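Long-range contacts in capsular polysaccharide export system protein KpsC (PDB 6MGB), which probably transfers Kdo in beta linkage, as a GT-B-type glycosyltransferase, in building the glycolipid that carries Gram-negative bacterial capsules, and binds CMP: residues A[158-163]-A[247-252]; A[241-246]-A[259-264]. All coordinates share one frame; numbering follows the deposited sequence. Where two conformers were deposited one is given.

Contact 1: A[158-163]-A[247-252]; sequences RVLLID and SQMGFE. With C5P (cytidine-5'-monophosphate), chain D.
I162 and M249 meet where the end of strand 158-162 faces the first turn of helix 248-255, at the nucleotide site of a Rossmann-like domain of the GT-B type. The two side chains cross obliquely: CD1 of I162 lies 3.8 Å from CG of M249 and equally near its CB. The methyl also reaches the helix backbone, 3.8 Å from the amide N of G250. The other branch of the isoleucine has a different task. CG2, anti to the backbone N, is 3.6 Å from OG of S247 and also touches N4 of the cytosine, so one residue packs against the helix start and the base together. M249 is extended throughout, with CG anti to the backbone N (chi1 -173°); its sulfur comes 3.4 Å from cytosine N3, while its terminal CE makes a loose contact with CD2 of L160 further back along the strand.

Polar groups on both segments hold the CMP. S247 is the N-cap of the helix: its OG accepts from the amide of M249 and donates to phosphate O1P. The amide of Q248 gives a nearly straight bond to O3P (173°), placing the phosphate at the helix N-terminus, where the helix dipole probably favours its negative charge. H202 and K200 add further hydrogen bonds to the nucleotide. One turn later the carboxylate of E252 faces the ribose, with OE1 accepting from O2' and OE2 more weakly from O3'. Just past the strand, D163 contributes through its backbone: its carboxylate is turned to the amides of L214 and A215, while its carbonyl O accepts from cytosine N4 at 2.9 Å.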
ATOM      1  N   ARG A 158      10.292  22.049   9.824  1.00 37.00           N
ATOM      2  CA  ARG A 158      10.895  20.806   9.364  1.00 36.45           C
ATOM      3  C   ARG A 158       9.922  20.086   8.442  1.00 29.81           C
ATOM      4  O   ARG A 158       8.703  20.196   8.598  1.00 34.15           O
ATOM      5  CB  ARG A 158      11.270  19.906  10.546  1.00 36.56           C
ATOM      6  CG  ARG A 158      10.095  19.622  11.463  1.00 34.25           C
ATOM      7  CD  ARG A 158      10.437  18.654  12.581  1.00 39.99           C
ATOM      8  NE  ARG A 158       9.313  18.525  13.508  1.00 45.23           N
ATOM      9  CZ  ARG A 158       9.224  19.124  14.694  1.00 46.03           C
ATOM     10  NH1 ARG A 158      10.204  19.898  15.146  1.00 39.57           N
ATOM     11  NH2 ARG A 158       8.144  18.940  15.440  1.00 49.31           N
ATOM     12  N   VAL A 159      10.478  19.340   7.485  1.00 28.30           N
ATOM     13  CA  VAL A 159       9.698  18.524   6.565  1.00 34.43           C
ATOM     14  C   VAL A 159      10.261  17.108   6.582  1.00 25.92           C
ATOM     15  O   VAL A 159      11.388  16.866   7.019  1.00 27.69           O
ATOM     16  CB  VAL A 159       9.699  19.092   5.128  1.00 32.66           C
ATOM     17  CG1 VAL A 159       9.208  20.535   5.129  1.00 31.14           C
ATOM     18  CG2 VAL A 159      11.086  19.002   4.503  1.00 39.87           C
ATOM     19  N   LEU A 160       9.459  16.165   6.089  1.00 29.80           N
ATOM     20  CA  LEU A 160       9.809  14.751   6.103  1.00 26.64           C
ATOM     21  C   LEU A 160       9.805  14.202   4.684  1.00 24.78           C
ATOM     22  O   LEU A 160       8.833  14.391   3.944  1.00 23.95           O
ATOM     23  CB  LEU A 160       8.835  13.948   6.971  1.00 26.17           C
ATOM     24  CG  LEU A 160       9.164  12.459   7.121  1.00 26.63           C
ATOM     25  CD1 LEU A 160      10.492  12.265   7.839  1.00 27.37           C
ATOM     26  CD2 LEU A 160       8.048  11.732   7.854  1.00 31.77           C
ATOM     27  N   LEU A 161      10.889  13.525   4.314  1.00 27.25           N
ATOM     28  CA  LEU A 161      10.990  12.806   3.050  1.00 29.79           C
ATOM     29  C   LEU A 161      10.903  11.311   3.332  1.00 21.52           C
ATOM     30  O   LEU A 161      11.582  10.806   4.231  1.00 25.93           O
ATOM     31  CB  LEU A 161      12.303  13.136   2.331  1.00 26.75           C
ATOM     32  CG  LEU A 161      12.393  14.461   1.564  1.00 31.12           C
ATOM     33  CD1 LEU A 161      11.876  15.639   2.378  1.00 33.91           C
ATOM     34  CD2 LEU A 161      13.833  14.708   1.142  1.00 39.50           C
ATOM     35  N   ILE A 162      10.067  10.613   2.567  1.00 24.84           N
ATOM     36  CA  ILE A 162       9.845   9.182   2.743  0.50 23.60           C
ATOM     37  C   ILE A 162      10.732   8.436   1.756  1.00 22.69           C
ATOM     38  O   ILE A 162      10.652   8.656   0.542  1.00 23.94           O
ATOM     39  CB  ILE A 162       8.364   8.817   2.544  0.50 25.85           C
ATOM     40  CG1 ILE A 162       7.496   9.560   3.565  0.50 30.59           C
ATOM     41  CG2 ILE A 162       8.161   7.303   2.665  0.50 22.87           C
ATOM     42  CD1 ILE A 162       6.005   9.403   3.345  0.50 30.62           C
ATOM     43  N   ASP A 163      11.579   7.550   2.274  1.00 20.29           N
ATOM     44  CA  ASP A 163      12.394   6.697   1.424  1.00 24.07           C
ATOM     45  C   ASP A 163      11.675   5.371   1.203  1.00 27.16           C
ATOM     46  O   ASP A 163      10.799   4.977   1.975  1.00 24.96           O
ATOM     47  CB  ASP A 163      13.773   6.459   2.048  1.00 27.03           C
ATOM     48  CG  ASP A 163      14.796   5.961   1.037  1.00 27.55           C
ATOM     49  OD1 ASP A 163      14.558   6.108  -0.180  1.00 22.30           O
ATOM     50  OD2 ASP A 163      15.842   5.422   1.458  1.00 26.07           O
ATOM     51  N   SER A 247       5.145   5.879  -1.892  1.00 19.68           N
ATOM     52  CA  SER A 247       5.033   5.015  -0.726  1.00 24.59           C
ATOM     53  C   SER A 247       3.617   5.025  -0.155  1.00 22.60           C
ATOM     54  O   SER A 247       2.918   6.041  -0.175  1.00 24.19           O
ATOM     55  CB  SER A 247       6.022   5.456   0.352  1.00 27.86           C
ATOM     56  OG  SER A 247       5.847   4.713   1.545  1.00 25.64           O
ATOM     57  N   GLN A 248       3.200   3.871   0.376  1.00 25.56           N
ATOM     58  CA  GLN A 248       1.941   3.809   1.114  1.00 20.98           C
ATOM     59  C   GLN A 248       1.964   4.738   2.319  1.00 22.73           C
ATOM     60  O   GLN A 248       0.907   5.180   2.784  1.00 26.74           O
ATOM     61  CB  GLN A 248       1.659   2.375   1.564  1.00 24.90           C
ATOM     62  CG  GLN A 248       0.396   2.221   2.409  1.00 24.45           C
ATOM     63  CD  GLN A 248       0.165   0.792   2.857  1.00 24.29           C
ATOM     64  OE1 GLN A 248       0.664  -0.153   2.244  1.00 26.38           O
ATOM     65  NE2 GLN A 248      -0.589   0.627   3.936  1.00 28.56           N
ATOM     66  N   MET A 249       3.152   5.042   2.845  1.00 25.85           N
ATOM     67  CA  MET A 249       3.244   5.941   3.987  1.00 21.85           C
ATOM     68  C   MET A 249       2.734   7.333   3.647  1.00 22.03           C
ATOM     69  O   MET A 249       2.348   8.080   4.553  1.00 21.55           O
ATOM     70  CB  MET A 249       4.689   6.002   4.487  1.00 25.30           C
ATOM     71  CG  MET A 249       4.868   6.776   5.781  1.00 44.83           C
ATOM     72  SD  MET A 249       6.487   6.492   6.524  1.00 34.56           S
ATOM     73  CE  MET A 249       6.443   7.649   7.888  1.00 31.74           C
ATOM     74  N   GLY A 250       2.722   7.697   2.363  1.00 24.67           N
ATOM     75  CA  GLY A 250       2.101   8.950   1.964  1.00 24.43           C
ATOM     76  C   GLY A 250       0.612   8.970   2.243  1.00 28.80           C
ATOM     77  O   GLY A 250       0.061   9.991   2.661  1.00 27.13           O
ATOM     78  N   PHE A 251      -0.064   7.840   2.018  1.00 26.25           N
ATOM     79  CA  PHE A 251      -1.485   7.769   2.339  1.00 26.12           C
ATOM     80  C   PHE A 251      -1.708   7.767   3.845  1.00 24.85           C
ATOM     81  O   PHE A 251      -2.680   8.354   4.333  1.00 25.65           O
ATOM     82  CB  PHE A 251      -2.114   6.529   1.709  1.00 21.31           C
ATOM     83  CG  PHE A 251      -3.607   6.482   1.850  1.00 24.60           C
ATOM     84  CD1 PHE A 251      -4.398   7.441   1.238  1.00 28.46           C
ATOM     85  CD2 PHE A 251      -4.220   5.490   2.597  1.00 30.53           C
ATOM     86  CE1 PHE A 251      -5.773   7.411   1.366  1.00 29.88           C
ATOM     87  CE2 PHE A 251      -5.597   5.454   2.728  1.00 34.46           C
ATOM     88  CZ  PHE A 251      -6.374   6.417   2.111  1.00 28.33           C
ATOM     89  N   GLU A 252      -0.822   7.111   4.598  1.00 25.46           N
ATOM     90  CA  GLU A 252      -0.922   7.162   6.052  1.00 24.07           C
ATOM     91  C   GLU A 252      -0.792   8.595   6.554  1.00 27.72           C
ATOM     92  O   GLU A 252      -1.465   8.990   7.512  1.00 33.07           O
ATOM     93  CB  GLU A 252       0.139   6.258   6.679  1.00 25.30           C
ATOM     94  CG  GLU A 252      -0.119   4.785   6.415  1.00 28.54           C
ATOM     95  CD  GLU A 252       0.946   3.877   6.990  1.00 32.28           C
ATOM     96  OE1 GLU A 252       1.992   4.388   7.446  1.00 33.59           O
ATOM     97  OE2 GLU A 252       0.735   2.646   6.983  1.00 28.46           O
TER
HETATM   98  O3P C5P D 403       4.691   1.450   0.247  1.00 28.48           O
HETATM   99  P   C5P D 403       5.899   1.161   1.109  1.00 23.36           P
HETATM  100  O1P C5P D 403       6.969   2.209   0.820  1.00 25.25           O
HETATM  101  O2P C5P D 403       6.531  -0.215   1.028  1.00 24.71           O
HETATM  102  O5' C5P D 403       5.419   1.392   2.607  1.00 28.26           O
HETATM  103  C5' C5P D 403       4.765   0.370   3.343  1.00 26.06           C
HETATM  104  C4' C5P D 403       4.538   0.803   4.768  1.00 25.17           C
HETATM  105  O4' C5P D 403       5.806   0.796   5.474  1.00 26.94           O
HETATM  106  C3' C5P D 403       4.019   2.224   4.943  1.00 27.41           C
HETATM  107  O3' C5P D 403       2.611   2.310   4.815  1.00 26.76           O
HETATM  108  C2' C5P D 403       4.523   2.605   6.330  1.00 27.54           C
HETATM  109  O2' C5P D 403       3.678   2.084   7.345  1.00 27.00           O
HETATM  110  C1' C5P D 403       5.867   1.876   6.382  1.00 29.63           C
HETATM  111  N1  C5P D 403       6.992   2.756   5.985  1.00 25.33           N
HETATM  112  C2  C5P D 403       7.872   3.377   7.026  1.00 31.77           C
HETATM  113  N3  C5P D 403       9.012   4.269   6.610  1.00 28.07           N
HETATM  114  C4  C5P D 403       9.271   4.530   5.198  1.00 24.42           C
HETATM  115  C5  C5P D 403       8.394   3.912   4.162  1.00 23.07           C
HETATM  116  C6  C5P D 403       7.256   3.021   4.579  1.00 21.83           C
HETATM  117  O2  C5P D 403       7.668   3.169   8.171  1.00 29.72           O
HETATM  118  N4  C5P D 403      10.374   5.397   4.794  1.00 27.17           N

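Contact 2: A[241-246]-A[259-264]; sequences RIYTVS and EVICFG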
ATOM      1  N   ARG A 241       4.204  18.733   6.454  1.00 28.39           N
ATOM      2  CA  ARG A 241       4.424  18.568   5.024  1.00 29.61           C
ATOM      3  C   ARG A 241       5.279  17.334   4.785  1.00 26.65           C
ATOM      4  O   ARG A 241       6.367  17.208   5.358  1.00 26.50           O
ATOM      5  CB  ARG A 241       5.098  19.816   4.444  1.00 30.55           C
ATOM      6  CG  ARG A 241       5.475  19.715   2.982  1.00 38.66           C
ATOM      7  CD  ARG A 241       5.984  21.051   2.468  1.00 46.41           C
ATOM      8  NE  ARG A 241       4.904  22.013   2.268  1.00 38.92           N
ATOM      9  CZ  ARG A 241       5.085  23.288   1.939  1.00 47.33           C
ATOM     10  NH1 ARG A 241       6.311  23.770   1.778  1.00 45.24           N
ATOM     11  NH2 ARG A 241       4.040  24.086   1.774  1.00 43.63           N
ATOM     12  N   ILE A 242       4.792  16.432   3.933  1.00 25.85           N
ATOM     13  CA  ILE A 242       5.450  15.160   3.656  1.00 27.02           C
ATOM     14  C   ILE A 242       5.778  15.090   2.171  1.00 27.60           C
ATOM     15  O   ILE A 242       4.982  15.519   1.329  1.00 27.66           O
ATOM     16  CB  ILE A 242       4.564  13.963   4.066  1.00 43.68           C
ATOM     17  CG1 ILE A 242       4.003  14.156   5.478  1.00 53.81           C
ATOM     18  CG2 ILE A 242       5.347  12.663   3.980  1.00 40.72           C
ATOM     19  CD1 ILE A 242       5.053  14.343   6.555  1.00 36.44           C
ATOM     20  N   TYR A 243       6.950  14.541   1.857  1.00 26.02           N
ATOM     21  CA  TYR A 243       7.388  14.321   0.483  1.00 24.79           C
ATOM     22  C   TYR A 243       7.512  12.826   0.226  1.00 27.84           C
ATOM     23  O   TYR A 243       8.142  12.111   1.012  1.00 27.56           O
ATOM     24  CB  TYR A 243       8.731  15.003   0.215  1.00 26.69           C
ATOM     25  CG  TYR A 243       8.670  16.512   0.125  1.00 26.22           C
ATOM     26  CD1 TYR A 243       8.600  17.293   1.270  1.00 28.14           C
ATOM     27  CD2 TYR A 243       8.705  17.154  -1.105  1.00 35.06           C
ATOM     28  CE1 TYR A 243       8.551  18.672   1.192  1.00 29.87           C
ATOM     29  CE2 TYR A 243       8.657  18.531  -1.193  1.00 36.87           C
ATOM     30  CZ  TYR A 243       8.581  19.285  -0.043  1.00 36.31           C
ATOM     31  OH  TYR A 243       8.534  20.656  -0.131  1.00 35.42           O
ATOM     32  N   THR A 244       6.920  12.359  -0.874  1.00 24.64           N
ATOM     33  CA  THR A 244       6.951  10.943  -1.215  1.00 29.30           C
ATOM     34  C   THR A 244       6.893  10.778  -2.726  1.00 26.19           C
ATOM     35  O   THR A 244       6.349  11.626  -3.440  1.00 26.75           O
ATOM     36  CB  THR A 244       5.787  10.177  -0.564  1.00 28.89           C
ATOM     37  OG1 THR A 244       5.986   8.767  -0.721  1.00 24.33           O
ATOM     38  CG2 THR A 244       4.449  10.572  -1.190  1.00 25.13           C
ATOM     39  N   VAL A 245       7.463   9.673  -3.206  1.00 20.92           N
ATOM     40  CA  VAL A 245       7.349   9.288  -4.609  1.00 23.66           C
ATOM     41  C   VAL A 245       6.075   8.472  -4.772  1.00 29.79           C
ATOM     42  O   VAL A 245       5.135   8.898  -5.453  1.00 22.96           O
ATOM     43  CB  VAL A 245       8.583   8.496  -5.088  1.00 27.14           C
ATOM     44  CG1 VAL A 245       8.371   7.986  -6.513  1.00 23.47           C
ATOM     45  CG2 VAL A 245       9.837   9.359  -5.018  1.00 27.43           C
ATOM     46  N   SER A 246       6.030   7.291  -4.133  1.00 25.35           N
ATOM     47  CA  SER A 246       4.875   6.410  -4.285  1.00 27.74           C
ATOM     48  C   SER A 246       4.606   5.537  -3.060  1.00 23.34           C
ATOM     49  O   SER A 246       3.882   4.540  -3.182  1.00 24.32           O
ATOM     50  CB  SER A 246       5.068   5.495  -5.502  1.00 24.32           C
ATOM     51  OG  SER A 246       6.177   4.632  -5.310  1.00 23.56           O
ATOM     52  N   GLU A 259      -0.130  17.555   4.603  1.00 30.44           N
ATOM     53  CA  GLU A 259       0.075  17.942   3.213  1.00 32.49           C
ATOM     54  C   GLU A 259       1.058  16.968   2.577  1.00 32.45           C
ATOM     55  O   GLU A 259       2.207  16.864   3.018  1.00 32.74           O
ATOM     56  CB  GLU A 259       0.598  19.373   3.122  1.00 38.06           C
ATOM     57  CG  GLU A 259       0.845  19.855   1.699  1.00 38.03           C
ATOM     58  CD  GLU A 259       1.366  21.276   1.651  1.00 48.87           C
ATOM     59  OE1 GLU A 259       2.164  21.648   2.536  1.00 41.96           O
ATOM     60  OE2 GLU A 259       0.973  22.026   0.733  1.00 52.82           O
ATOM     61  N   VAL A 260       0.610  16.255   1.547  1.00 31.86           N
ATOM     62  CA  VAL A 260       1.390  15.191   0.925  1.00 27.07           C
ATOM     63  C   VAL A 260       1.748  15.628  -0.488  1.00 28.99           C
ATOM     64  O   VAL A 260       0.862  15.857  -1.321  1.00 26.15           O
ATOM     65  CB  VAL A 260       0.627  13.859   0.924  1.00 23.83           C
ATOM     66  CG1 VAL A 260       1.419  12.782   0.200  1.00 25.86           C
ATOM     67  CG2 VAL A 260       0.339  13.425   2.356  1.00 29.80           C
ATOM     68  N   ILE A 261       3.045  15.738  -0.754  1.00 27.88           N
ATOM     69  CA  ILE A 261       3.555  16.149  -2.055  1.00 27.21           C
ATOM     70  C   ILE A 261       4.075  14.895  -2.748  1.00 29.45           C
ATOM     71  O   ILE A 261       5.072  14.303  -2.319  1.00 26.49           O
ATOM     72  CB  ILE A 261       4.645  17.221  -1.918  1.00 26.74           C
ATOM     73  CG1 ILE A 261       4.132  18.370  -1.041  1.00 43.23           C
ATOM     74  CG2 ILE A 261       5.063  17.733  -3.290  1.00 39.21           C
ATOM     75  CD1 ILE A 261       5.156  19.436  -0.730  1.00 43.15           C
ATOM     76  N   CYS A 262       3.391  14.486  -3.815  1.00 26.57           N
ATOM     77  CA  CYS A 262       3.675  13.235  -4.508  1.00 24.26           C
ATOM     78  C   CYS A 262       4.480  13.506  -5.770  1.00 26.48           C
ATOM     79  O   CYS A 262       4.086  14.332  -6.600  1.00 26.15           O
ATOM     80  CB  CYS A 262       2.378  12.509  -4.875  1.00 28.09           C
ATOM     81  SG  CYS A 262       1.380  11.979  -3.477  1.00 31.27           S
ATOM     82  N   PHE A 263       5.596  12.794  -5.919  1.00 23.70           N
ATOM     83  CA  PHE A 263       6.423  12.898  -7.113  1.00 27.05           C
ATOM     84  C   PHE A 263       6.206  11.749  -8.088  1.00 27.56           C
ATOM     85  O   PHE A 263       6.631  11.851  -9.245  1.00 29.13           O
ATOM     86  CB  PHE A 263       7.899  12.983  -6.716  1.00 27.92           C
ATOM     87  CG  PHE A 263       8.267  14.302  -6.109  1.00 27.81           C
ATOM     88  CD1 PHE A 263       7.733  14.689  -4.890  1.00 35.13           C
ATOM     89  CD2 PHE A 263       9.120  15.168  -6.765  1.00 26.84           C
ATOM     90  CE1 PHE A 263       8.054  15.907  -4.334  1.00 37.07           C
ATOM     91  CE2 PHE A 263       9.448  16.384  -6.210  1.00 37.54           C
ATOM     92  CZ  PHE A 263       8.914  16.755  -4.992  1.00 33.22           C
ATOM     93  N   GLY A 264       5.572  10.664  -7.643  1.00 25.75           N
ATOM     94  CA  GLY A 264       5.000   9.675  -8.523  1.00 32.77           C
ATOM     95  C   GLY A 264       3.484   9.749  -8.528  1.00 30.18           C
ATOM     96  O   GLY A 264       2.876  10.710  -8.055  1.00 29.78           O
TER
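The Y243 ring receives CD1 of I261 over one face and the ring of F263 at its edge. The methyl sits 3.4 Å above the ring plane, offset toward the rim on the CZ and OH side, and makes a CH-pi contact 27° off the ring normal. I261 reaches this place with CG1 anti to the carbonyl carbon and the chain extended to CD1 (chi2 175°), running beside the tyrosine in the same direction. At the edge, CD2 of Y243 is 3.5 Å from CE1 of F263, whose own rim turns toward the carbonyl O of T244. The phenolic OH of Y243 bonds to N192.

The guanidinium of R241 is met at its edge by the carboxylate of E259. NE and NH2 both grip OE1, NE at 2.8 Å and NH2 at 3.2 Å. OE1 lies in the guanidinium plane, yet the guanidinium and carboxylate planes are 53° apart, and both nitrogens approach from the same face of the carboxylate. CD of R241 also rests on CD1 of I261.

Beneath these side chains, 241-244 and 259-262 are adjacent parallel strands of a beta-alpha-beta unit, connected by helix 248-255. I242 N bonds to E259 O, I261 N to I242 O and T244 N to I261 O; at the strand ends F263 N bonds to T244 O, and beyond them G264 N bonds to V245 O. On the opposite sheet face, T244 CG2 touches both V260 CG1 (4.0 Å) and C262 SG (4.1 Å), which lie on the same side of it.

With OE1 taking two bonds from R241 and OE2 engaged by R275, the E259 carboxylate bridges two arginines, which probably favours its charged form.

In the fold
Contacts 1 and 2 have centres about 6 Å apart and share one parallel sheet, in which strand 241-244 lies between 158-162 and 259-262. Strand 158-162 joins it through probable hydrogen bonds from Y243 N to L160 O (2.8 Å) and from I162 N to Y243 O (2.9 Å). I162 CD1, which packs under the helix start in contact 1, also packs on I242 CG2 at 3.4 Å, and G250 O of helix 248-255 touches V260 CG2 of strand 259-262. The chain leaves strand 241-244 directly for the CMP site: T244 OG1 accepts from the backbone N of S247, and the T244 side chain is about 7 Å from the nucleotide.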